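Local coordinates for protein succinylglutamate desuccinylase/aspartoacylase (Shewanella frigidimarina, PDB 3LWU) that binds a zinc ion and is probably a hydrolase of the succinylglutamate desuccinylase/aspartoacylase family, perhaps acting on ester bonds, at residues A[158-162]-A[176-180]; A[238-242]-A[253-257]. All coordinates share one frame; numbering follows the deposited sequence.

Following the chain from the N terminus, contact 1 comes first, within the catalytic domain of the family. After helix 143-160 the chain makes a loop and returns as helix 170-182; contact 1 closes that excursion, packing 158-162 against 176-180. The strands 187-194, 196-204 and 218-222 follow, and then helix 230-247. Contact 2 closes the next excursion, where the loop leading into strand 257-263 folds back on 238-242. The two closures are in series, neither nested nor crossed, with centres about 20 Å apart. Helix 143-160 links them: its C-terminal residues take part in contact 1, and its residues Tyr-150 and Leu-154 touch Trp-238 in contact 2.

Contact 1: residues A[158-162]-A[176-180]; sequences CQARL and VNLQA
A helix-loop-helix unit of the catalytic domain is closed where Val-176, on helix 170-182, presses against residues 158-162, at and just beyond the last residues of helix 143-160. The two branches of the valine divide the work. CG1, anti to the backbone N (chi1 164°), meets Leu-162 CG at 3.9 Å, while CG2 turns to the first methylene of Arg-161, its CB. Val-176 CG1 also lies 3.0 Å from Cys-158 O, a short approach that may be partly a matter of the model. The same Cys-158 O accepts a backbone bond from Arg-161 N. The Leu-162 and Val-176 side chains pass one another head to tail; that of Leu-162 lies roughly perpendicular to Asn-177. Further along, Gln-159 CG lies 4.3 Å from Ala-180 CB, near the solvent. On the buried flank Cys-158 SG meets the methylenes and amide of Gln-179. Phe-125 N and His-183 NE2 are hydrogen-bonded to the ends of that amide, fixing its rotation. With CG anti to the backbone N (chi1 -175°) and the chain extended beyond it, the glutamine passes across the tip of the cysteine, whose sulfur meets its flank end-on, Cys-158 SG resting 3.7 Å from Gln-179 CG.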
loop_
_atom_site.group_PDB
_atom_site.type_symbol
_atom_site.label_atom_id
_atom_site.label_comp_id
_atom_site.label_asym_id
_atom_site.label_seq_id
_atom_site.Cartn_x
_atom_site.Cartn_y
_atom_site.Cartn_z
ATOM N N CYS A 158 -24.141 21.134 -10.048
ATOM C CA CYS A 158 -23.174 20.431 -9.232
ATOM C C CYS A 158 -23.836 19.508 -8.198
ATOM O O CYS A 158 -23.494 18.320 -8.078
ATOM C CB CYS A 158 -22.335 21.471 -8.517
ATOM S SG CYS A 158 -20.707 21.099 -8.495
ATOM N N GLN A 159 -24.762 20.072 -7.428
ATOM C CA GLN A 159 -25.569 19.305 -6.466
ATOM C C GLN A 159 -26.353 18.156 -7.115
ATOM O O GLN A 159 -26.502 17.087 -6.508
ATOM C CB GLN A 159 -26.527 20.227 -5.714
ATOM C CG GLN A 159 -25.821 21.049 -4.639
ATOM C CD GLN A 159 -26.624 22.251 -4.143
ATOM O OE1 GLN A 159 -27.611 22.679 -4.756
ATOM N NE2 GLN A 159 -26.176 22.815 -3.029
ATOM N N ALA A 160 -26.818 18.364 -8.344
ATOM C CA ALA A 160 -27.555 17.341 -9.078
ATOM C C ALA A 160 -26.718 16.083 -9.318
ATOM O O ALA A 160 -27.261 14.997 -9.394
ATOM C CB ALA A 160 -28.103 17.907 -10.457
ATOM N N ARG A 161 -25.398 16.224 -9.437
ATOM C CA ARG A 161 -24.528 15.064 -9.644
ATOM C C ARG A 161 -24.630 14.089 -8.464
ATOM O O ARG A 161 -24.348 12.894 -8.612
ATOM C CB ARG A 161 -23.059 15.469 -9.872
ATOM C CG ARG A 161 -22.715 16.118 -11.228
ATOM C CD ARG A 161 -22.551 15.113 -12.383
ATOM N NE ARG A 161 -21.438 14.173 -12.155
ATOM C CZ ARG A 161 -21.340 12.942 -12.675
ATOM N NH1 ARG A 161 -22.304 12.460 -13.457
ATOM N NH2 ARG A 161 -20.273 12.164 -12.385
ATOM N N LEU A 162 -25.035 14.586 -7.297
ATOM C CA LEU A 162 -25.120 13.740 -6.107
ATOM C C LEU A 162 -26.266 12.724 -6.101
ATOM O O LEU A 162 -26.306 11.854 -5.235
ATOM C CB LEU A 162 -25.204 14.592 -4.837
ATOM C CG LEU A 162 -23.980 15.426 -4.477
ATOM C CD1 LEU A 162 -24.261 16.320 -3.247
ATOM C CD2 LEU A 162 -22.800 14.514 -4.204
ATOM N N VAL A 176 -17.472 17.017 -5.801
ATOM C CA VAL A 176 -18.711 17.720 -5.995
ATOM C C VAL A 176 -19.167 18.498 -4.740
ATOM O O VAL A 176 -19.603 19.649 -4.856
ATOM C CB VAL A 176 -19.817 16.753 -6.497
ATOM C CG1 VAL A 176 -21.183 17.354 -6.343
ATOM C CG2 VAL A 176 -19.558 16.413 -7.935
ATOM N N ASN A 177 -19.067 17.884 -3.555
ATOM C CA ASN A 177 -19.477 18.545 -2.321
ATOM C C ASN A 177 -18.612 19.785 -2.060
ATOM O O ASN A 177 -19.099 20.830 -1.633
ATOM C CB ASN A 177 -19.336 17.581 -1.129
ATOM C CG ASN A 177 -20.557 16.738 -0.910
ATOM O OD1 ASN A 177 -20.540 15.512 -1.106
ATOM N ND2 ASN A 177 -21.602 17.357 -0.456
ATOM N N LEU A 178 -17.317 19.670 -2.328
ATOM C CA LEU A 178 -16.424 20.820 -2.163
ATOM C C LEU A 178 -16.721 21.915 -3.188
ATOM O O LEU A 178 -16.694 23.098 -2.866
ATOM C CB LEU A 178 -14.967 20.402 -2.263
ATOM C CG LEU A 178 -14.502 19.383 -1.191
ATOM C CD1 LEU A 178 -13.042 19.011 -1.421
ATOM C CD2 LEU A 178 -14.720 19.853 0.264
ATOM N N GLN A 179 -16.996 21.503 -4.420
ATOM C CA GLN A 179 -17.156 22.396 -5.539
ATOM C C GLN A 179 -18.443 23.211 -5.365
ATOM O O GLN A 179 -18.484 24.423 -5.721
ATOM C CB GLN A 179 -17.179 21.569 -6.841
ATOM C CG GLN A 179 -17.229 22.366 -8.138
ATOM C CD GLN A 179 -17.058 21.501 -9.410
ATOM O OE1 GLN A 179 -16.512 20.392 -9.377
ATOM N NE2 GLN A 179 -17.503 22.034 -10.537
ATOM N N ALA A 180 -19.484 22.558 -4.838
ATOM C CA ALA A 180 -20.778 23.214 -4.574
ATOM C C ALA A 180 -20.583 24.412 -3.662
ATOM O O ALA A 180 -21.177 25.459 -3.890
ATOM C CB ALA A 180 -21.763 22.254 -3.944
#

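Contact 2: residues A[238-242]-A[253-257]; sequences WWQLT and SVPVS
Trp-238, Val-254 and Thr-242 bury the most surface here; Trp-238 and Thr-242, one helical turn apart, flank Val-254 of the loop. The indole of Trp-238 takes Val-256 over one face: CG2 of the valine stands 3.5 Å from the centroid of the five-membered ring and 12° off its normal, a CH-pi contact. Farther along the indole, Pro-255 CG approaches Trp-238 CE3 to 3.6 Å, at the six-membered ring. Val-254 fits in beside the helix. Its CG1, anti to the backbone N (chi1 -175°), packs 3.8 Å from Trp-238 CB, whereas CG2 turns toward Thr-242 and, more loosely, Trp-239 CD1. Here the loop after helix 230-247 doubles back on its own helix, just before the chain enters strand 257-263, which runs parallel to strand 187-194, bearer of the zinc ligand His-192. Tyr-150, from helix 143-160, adds an edge-to-face ring partner to Trp-238. With an alanine at the Trp-238 position, the Val-256 methyl is likely to lose its aromatic face, and a gap to open beside Pro-255 and Tyr-150. Thr-242 turns its hydroxyl back into the helix, where OG1 donates to Trp-238 O at 2.9 Å, tilted 32° from the carbonyl plane. Thr-242 N reaches that same oxygen from the other face, giving it two donors. Beyond this bond the hydroxyl oxygen also touches carbon across the contact, with Val-254 CA 3.6 Å and Pro-255 CD 3.7 Å from Thr-242 OG1.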
loop_
_atom_site.group_PDB
_atom_site.type_symbol
_atom_site.label_atom_id
_atom_site.label_comp_id
_atom_site.label_asym_id
_atom_site.label_seq_id
_atom_site.Cartn_x
_atom_site.Cartn_y
_atom_site.Cartn_z
ATOM N N TRP A 238 -16.767 30.652 -15.754
ATOM C CA TRP A 238 -16.824 32.108 -15.758
ATOM C C TRP A 238 -15.977 32.712 -16.871
ATOM O O TRP A 238 -16.393 33.685 -17.481
ATOM C CB TRP A 238 -16.455 32.710 -14.406
ATOM C CG TRP A 238 -17.424 32.363 -13.317
ATOM C CD1 TRP A 238 -17.295 31.361 -12.422
ATOM C CD2 TRP A 238 -18.646 33.014 -13.016
ATOM N NE1 TRP A 238 -18.367 31.331 -11.583
ATOM C CE2 TRP A 238 -19.218 32.343 -11.932
ATOM C CE3 TRP A 238 -19.318 34.107 -13.560
ATOM C CZ2 TRP A 238 -20.426 32.727 -11.366
ATOM C CZ3 TRP A 238 -20.525 34.480 -13.001
ATOM C CH2 TRP A 238 -21.055 33.795 -11.909
ATOM N N TRP A 239 -14.806 32.124 -17.138
ATOM C CA TRP A 239 -13.918 32.568 -18.235
ATOM C C TRP A 239 -14.653 32.420 -19.555
ATOM O O TRP A 239 -14.688 33.352 -20.370
ATOM C CB TRP A 239 -12.609 31.745 -18.256
ATOM C CG TRP A 239 -11.426 32.477 -18.886
ATOM C CD1 TRP A 239 -11.481 33.575 -19.726
ATOM C CD2 TRP A 239 -10.017 32.172 -18.724
ATOM N NE1 TRP A 239 -10.211 33.952 -20.094
ATOM C CE2 TRP A 239 -9.293 33.116 -19.502
ATOM C CE3 TRP A 239 -9.300 31.177 -18.021
ATOM C CZ2 TRP A 239 -7.876 33.121 -19.565
ATOM C CZ3 TRP A 239 -7.888 31.177 -18.103
ATOM C CH2 TRP A 239 -7.202 32.150 -18.868
ATOM N N GLN A 240 -15.287 31.260 -19.739
ATOM C CA GLN A 240 -16.080 30.980 -20.942
ATOM C C GLN A 240 -17.180 32.010 -21.126
ATOM O O GLN A 240 -17.332 32.544 -22.226
ATOM C CB GLN A 240 -16.734 29.595 -20.897
ATOM C CG GLN A 240 -15.818 28.417 -21.111
ATOM C CD GLN A 240 -16.402 27.133 -20.468
ATOM O OE1 GLN A 240 -17.643 26.978 -20.375
ATOM N NE2 GLN A 240 -15.515 26.233 -19.986
ATOM N N LEU A 241 -17.936 32.283 -20.058
ATOM C CA LEU A 241 -19.055 33.235 -20.129
ATOM C C LEU A 241 -18.545 34.600 -20.557
ATOM O O LEU A 241 -19.102 35.222 -21.446
ATOM C CB LEU A 241 -19.784 33.348 -18.798
ATOM C CG LEU A 241 -20.877 34.407 -18.659
ATOM C CD1 LEU A 241 -21.998 34.221 -19.663
ATOM C CD2 LEU A 241 -21.447 34.365 -17.257
ATOM N N THR A 242 -17.467 35.049 -19.935
ATOM C CA THR A 242 -16.902 36.361 -20.227
ATOM C C THR A 242 -16.400 36.504 -21.687
ATOM O O THR A 242 -16.728 37.495 -22.349
ATOM C CB THR A 242 -15.738 36.703 -19.262
ATOM O OG1 THR A 242 -16.153 36.505 -17.905
ATOM C CG2 THR A 242 -15.284 38.150 -19.468
ATOM N N SER A 253 -15.019 42.163 -16.777
ATOM C CA SER A 253 -13.912 41.285 -16.392
ATOM C C SER A 253 -14.437 40.019 -15.701
ATOM O O SER A 253 -15.543 40.003 -15.141
ATOM C CB SER A 253 -12.924 42.036 -15.506
ATOM O OG SER A 253 -13.614 42.682 -14.462
ATOM N N VAL A 254 -13.638 38.953 -15.741
ATOM C CA VAL A 254 -14.096 37.669 -15.249
ATOM C C VAL A 254 -14.523 37.872 -13.776
ATOM O O VAL A 254 -13.741 38.366 -12.973
ATOM C CB VAL A 254 -13.031 36.581 -15.413
ATOM C CG1 VAL A 254 -13.596 35.222 -14.987
ATOM C CG2 VAL A 254 -12.534 36.533 -16.877
ATOM N N PRO A 255 -15.788 37.564 -13.439
ATOM C CA PRO A 255 -16.315 37.840 -12.093
ATOM C C PRO A 255 -15.741 36.966 -10.967
ATOM O O PRO A 255 -15.902 37.299 -9.818
ATOM C CB PRO A 255 -17.815 37.538 -12.232
ATOM C CG PRO A 255 -18.075 37.489 -13.704
ATOM C CD PRO A 255 -16.820 36.986 -14.316
ATOM N N VAL A 256 -15.104 35.849 -11.286
ATOM C CA VAL A 256 -14.568 34.977 -10.252
ATOM C C VAL A 256 -13.057 34.899 -10.416
ATOM O O VAL A 256 -12.534 35.015 -11.534
ATOM C CB VAL A 256 -15.275 33.595 -10.289
ATOM C CG1 VAL A 256 -14.562 32.573 -9.471
ATOM C CG2 VAL A 256 -16.733 33.748 -9.787
ATOM N N SER A 257 -12.381 34.778 -9.281
ATOM C CA SER A 257 -10.950 34.527 -9.215
ATOM C C SER A 257 -10.729 33.185 -8.535
ATOM O O SER A 257 -11.333 32.933 -7.503
ATOM C CB SER A 257 -10.260 35.636 -8.393
ATOM O OG SER A 257 -10.220 36.847 -9.138
#